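Local atomic coordinates of cystalysin (Treponema denticola, PDB entry 1C7N), a protein that belongs to the class I and II aminotransferase family and binds pyridoxal-5'-phosphate. Residues E215-V218 with F219-D223; L372-S376 with S377-E381. All coordinates share one frame; numbering follows the deposited sequence.

Contact 1: E215-V218 with F219-D223; sequences EHTV and FQSID
V218 and S221 meet where the loop following strand 199-203 coils into a short 3-10 turn, in a protein of the class I and II aminotransferase family. A single acceptor, V218 O, gathers both donors of S221. The backbone bond of the turn, S221 N to V218 O, is 2.9 Å long and arrives from above the carbonyl plane, 50° out of it. The hydroxyl takes a different line: S221 OG donates in the plane, onto a lone pair of V218 O, over a very short 2.5 Å. Its chi1 of 76° puts OG between the backbone N and the carbonyl carbon of its own residue, folding the hydroxyl back over the turn. Next along the chain, I222 N makes a weak 3.4 Å bond to F219 O.

Other polar groups are satisfied from outside. T217 OG1 bonds K183 NZ of helix 183-195, H216 NE2 bonds S172 O, Q220 OE1 bonds T232 OG1, and F219 N reaches E204 OE2. D223, at the N-cap of helix 224-227, uses OD1 to cap L226 N.

Van der Waals contacts accompany the turn. V218 CG1 lies beside Q220 CG at 4.1 Å, their side chains pointing the same way. T217 turns CG2 anti to its backbone N (OG1 at chi1 -62°), and this methyl meets I222 CG2 at 3.5 Å, the two side chains crossing at about a right angle.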
loop_
_atom_site.group_PDB
_atom_site.type_symbol
_atom_site.label_atom_id
_atom_site.label_comp_id
_atom_site.label_asym_id
_atom_site.label_seq_id
_atom_site.Cartn_x
_atom_site.Cartn_y
_atom_site.Cartn_z
ATOM N N GLU A 215 12.010 -18.128 -23.979
ATOM C CA GLU A 215 10.593 -17.803 -24.065
ATOM C C GLU A 215 9.863 -18.150 -22.775
ATOM O O GLU A 215 9.895 -19.298 -22.335
ATOM C CB GLU A 215 9.941 -18.599 -25.203
ATOM C CG GLU A 215 10.639 -18.536 -26.552
ATOM C CD GLU A 215 10.503 -17.191 -27.231
ATOM O OE1 GLU A 215 9.455 -16.531 -27.050
ATOM O OE2 GLU A 215 11.438 -16.802 -27.962
ATOM N N HIS A 216 9.187 -17.170 -22.185
ATOM C CA HIS A 216 8.427 -17.407 -20.967
ATOM C C HIS A 216 7.024 -17.899 -21.309
ATOM O O HIS A 216 6.400 -17.432 -22.262
ATOM C CB HIS A 216 8.322 -16.129 -20.129
ATOM C CG HIS A 216 7.522 -16.297 -18.871
ATOM N ND1 HIS A 216 6.149 -16.194 -18.840
ATOM C CD2 HIS A 216 7.904 -16.608 -17.608
ATOM C CE1 HIS A 216 5.717 -16.434 -17.615
ATOM N NE2 HIS A 216 6.762 -16.688 -16.848
ATOM N N THR A 217 6.545 -18.854 -20.526
ATOM C CA THR A 217 5.210 -19.404 -20.707
ATOM C C THR A 217 4.430 -19.166 -19.421
ATOM O O THR A 217 4.802 -19.678 -18.366
ATOM C CB THR A 217 5.255 -20.924 -20.963
ATOM O OG1 THR A 217 5.975 -21.190 -22.174
ATOM C CG2 THR A 217 3.839 -21.482 -21.076
ATOM N N VAL A 218 3.366 -18.374 -19.499
ATOM C CA VAL A 218 2.544 -18.124 -18.320
ATOM C C VAL A 218 1.966 -19.485 -17.952
ATOM O O VAL A 218 1.235 -20.101 -18.735
ATOM C CB VAL A 218 1.402 -17.130 -18.625
ATOM C CG1 VAL A 218 0.454 -17.054 -17.447
ATOM C CG2 VAL A 218 1.981 -15.755 -18.919
ATOM N N PHE A 219 2.311 -19.957 -16.761
ATOM C CA PHE A 219 1.877 -21.266 -16.295
ATOM C C PHE A 219 0.396 -21.595 -16.484
ATOM O O PHE A 219 0.063 -22.620 -17.082
ATOM C CB PHE A 219 2.266 -21.439 -14.826
ATOM C CG PHE A 219 2.604 -22.857 -14.445
ATOM C CD1 PHE A 219 3.290 -23.120 -13.265
ATOM C CD2 PHE A 219 2.241 -23.926 -15.264
ATOM C CE1 PHE A 219 3.615 -24.428 -12.902
ATOM C CE2 PHE A 219 2.561 -25.240 -14.911
ATOM C CZ PHE A 219 3.248 -25.491 -13.729
ATOM N N GLN A 220 -0.494 -20.737 -15.992
ATOM C CA GLN A 220 -1.925 -21.009 -16.110
ATOM C C GLN A 220 -2.496 -20.854 -17.516
ATOM O O GLN A 220 -3.687 -21.076 -17.733
ATOM C CB GLN A 220 -2.718 -20.126 -15.142
ATOM C CG GLN A 220 -2.746 -18.650 -15.500
ATOM C CD GLN A 220 -3.734 -17.883 -14.641
ATOM O OE1 GLN A 220 -3.470 -17.594 -13.470
ATOM N NE2 GLN A 220 -4.891 -17.568 -15.212
ATOM N N SER A 221 -1.654 -20.488 -18.476
ATOM C CA SER A 221 -2.114 -20.316 -19.852
ATOM C C SER A 221 -2.075 -21.620 -20.648
ATOM O O SER A 221 -2.582 -21.683 -21.766
ATOM C CB SER A 221 -1.248 -19.279 -20.571
ATOM O OG SER A 221 0.012 -19.830 -20.918
ATOM N N ILE A 222 -1.474 -22.661 -20.076
ATOM C CA ILE A 222 -1.361 -23.935 -20.778
ATOM C C ILE A 222 -2.508 -24.915 -20.526
ATOM O O ILE A 222 -2.575 -25.964 -21.161
ATOM C CB ILE A 222 -0.034 -24.649 -20.426
ATOM C CG1 ILE A 222 -0.055 -25.107 -18.970
ATOM C CG2 ILE A 222 1.144 -23.710 -20.669
ATOM C CD1 ILE A 222 1.109 -25.999 -18.587
ATOM N N ASP A 223 -3.407 -24.578 -19.606
ATOM C CA ASP A 223 -4.528 -25.458 -19.282
ATOM C C ASP A 223 -5.581 -24.693 -18.487
ATOM O O ASP A 223 -5.267 -24.071 -17.475
ATOM C CB ASP A 223 -4.020 -26.658 -18.472
ATOM C CG ASP A 223 -5.092 -27.706 -18.237
ATOM O OD1 ASP A 223 -6.001 -27.467 -17.415
ATOM O OD2 ASP A 223 -5.021 -28.777 -18.879
#

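Contact 2: L372-S376 with S377-E381; sequences LAAPS and SVIQE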
loop_
_atom_site.group_PDB
_atom_site.type_symbol
_atom_site.label_atom_id
_atom_site.label_comp_id
_atom_site.label_asym_id
_atom_site.label_seq_id
_atom_site.Cartn_x
_atom_site.Cartn_y
_atom_site.Cartn_z
ATOM N N LEU A 372 22.502 -7.266 -12.167
ATOM C CA LEU A 372 23.038 -6.774 -13.438
ATOM C C LEU A 372 22.417 -5.475 -13.943
ATOM O O LEU A 372 22.879 -4.921 -14.941
ATOM C CB LEU A 372 22.876 -7.840 -14.527
ATOM C CG LEU A 372 23.558 -9.194 -14.287
ATOM C CD1 LEU A 372 23.274 -10.098 -15.470
ATOM C CD2 LEU A 372 25.057 -9.013 -14.096
ATOM N N ALA A 373 21.379 -4.992 -13.268
ATOM C CA ALA A 373 20.708 -3.764 -13.698
ATOM C C ALA A 373 21.459 -2.492 -13.311
ATOM O O ALA A 373 21.001 -1.714 -12.471
ATOM C CB ALA A 373 19.297 -3.722 -13.141
ATOM N N ALA A 374 22.607 -2.283 -13.943
ATOM C CA ALA A 374 23.436 -1.113 -13.700
ATOM C C ALA A 374 24.232 -0.842 -14.971
ATOM O O ALA A 374 24.273 -1.685 -15.873
ATOM C CB ALA A 374 24.384 -1.379 -12.531
ATOM N N PRO A 375 24.853 0.345 -15.077
ATOM C CA PRO A 375 25.632 0.631 -16.284
ATOM C C PRO A 375 26.793 -0.354 -16.386
ATOM O O PRO A 375 27.374 -0.748 -15.370
ATOM C CB PRO A 375 26.110 2.061 -16.055
ATOM C CG PRO A 375 24.986 2.661 -15.250
ATOM C CD PRO A 375 24.708 1.556 -14.247
ATOM N N SER A 376 27.122 -0.753 -17.611
ATOM C CA SER A 376 28.213 -1.692 -17.835
ATOM C C SER A 376 29.503 -1.204 -17.160
ATOM O O SER A 376 30.231 -1.986 -16.541
ATOM C CB SER A 376 28.423 -1.878 -19.342
ATOM O OG SER A 376 27.259 -2.425 -19.946
ATOM N N SER A 377 29.778 0.094 -17.268
ATOM C CA SER A 377 30.978 0.662 -16.658
ATOM C C SER A 377 30.976 0.425 -15.155
ATOM O O SER A 377 32.030 0.205 -14.551
ATOM C CB SER A 377 31.054 2.164 -16.927
ATOM O OG SER A 377 29.952 2.837 -16.343
ATOM N N VAL A 378 29.791 0.474 -14.551
ATOM C CA VAL A 378 29.663 0.266 -13.111
ATOM C C VAL A 378 29.960 -1.181 -12.765
ATOM O O VAL A 378 30.615 -1.459 -11.760
ATOM C CB VAL A 378 28.251 0.641 -12.605
ATOM C CG1 VAL A 378 28.078 0.191 -11.165
ATOM C CG2 VAL A 378 28.049 2.147 -12.703
ATOM N N ILE A 379 29.481 -2.101 -13.598
ATOM C CA ILE A 379 29.726 -3.523 -13.381
ATOM C C ILE A 379 31.236 -3.781 -13.481
ATOM O O ILE A 379 31.802 -4.550 -12.699
ATOM C CB ILE A 379 28.989 -4.395 -14.437
ATOM C CG1 ILE A 379 27.473 -4.180 -14.344
ATOM C CG2 ILE A 379 29.315 -5.873 -14.218
ATOM C CD1 ILE A 379 26.858 -4.589 -13.022
ATOM N N GLN A 380 31.882 -3.124 -14.441
ATOM C CA GLN A 380 33.324 -3.268 -14.659
ATOM C C GLN A 380 34.131 -2.742 -13.475
ATOM O O GLN A 380 35.119 -3.354 -13.063
ATOM C CB GLN A 380 33.733 -2.530 -15.936
ATOM C CG GLN A 380 33.146 -3.127 -17.201
ATOM C CD GLN A 380 33.969 -4.287 -17.729
ATOM O OE1 GLN A 380 34.442 -5.131 -16.963
ATOM N NE2 GLN A 380 34.139 -4.339 -19.045
ATOM N N GLU A 381 33.715 -1.600 -12.933
ATOM C CA GLU A 381 34.394 -1.009 -11.778
ATOM C C GLU A 381 34.363 -1.992 -10.618
ATOM O O GLU A 381 35.369 -2.209 -9.938
ATOM C CB GLU A 381 33.684 0.275 -11.336
ATOM C CG GLU A 381 33.972 1.501 -12.173
ATOM C CD GLU A 381 33.047 2.658 -11.823
ATOM O OE1 GLU A 381 32.733 2.825 -10.625
ATOM O OE2 GLU A 381 32.640 3.401 -12.742
#
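P375 and V378 touch at the N-terminus of helix 376-393, where P375 holds the N-cap position and the chain passes from strand 367-371 of the three-stranded antiparallel sheet into the helix. Three kinds of interaction make up this helix start.

The first is backbone hydrogen bonding. P375 O faces the opening turn and receives I379 N at 3.1 Å, together with a weak bond from V378 N, bent to 124° at the hydrogen. One residue on, Q380 N donates to S376 O at 2.9 Å. Ahead of the helix, A374 N bonds L372 O, closing an inverse gamma turn centred on A373 that redirects the chain as it leaves the strand.

Bonds to residues outside the segments form the second group. N302 of helix 289-313 is shared: its OD1 meets S376 OG, while its ND2 serves the carbonyls of both L372 and A374, tying the loop to that helix. E381 OE1 forms a salt bridge with K8 NZ.

Apolar contacts are the third. A374 CB faces two branches, 4.2 Å from V378 CG1 and 4.1 Å from I379 CD1. The I379 chain, with CG1 beside its backbone N (chi1 -61°) and a further bend at chi2, carries that terminal methyl back toward the loop. P375 and V378 run side by side and point the same way. V378 CG2, lying anti to its own carbonyl carbon, rests against the proline ring, 3.7 Å from P375 CD.

Overall arrangement
Both contacts illustrate how a loop leaving a strand is turned toward a helix, but at separate places: their centres lie 32 Å apart, their nearest atoms about 16 Å, and they share no secondary-structure element. Contact 1 follows a strand of the seven-stranded mixed sheet, with the side chain of F219 about 13 Å from a bound pyridoxal-5'-phosphate; contact 2 follows the three-stranded sheet and leans on helix 289-313. Each is largely buried, although contact 2 reaches the surface at S377 and Q380. In contact 1 a side-chain hydroxyl joins the backbone bond, whereas in contact 2 backbone groups alone make the bonds between the segments, with apolar branches packed alongside.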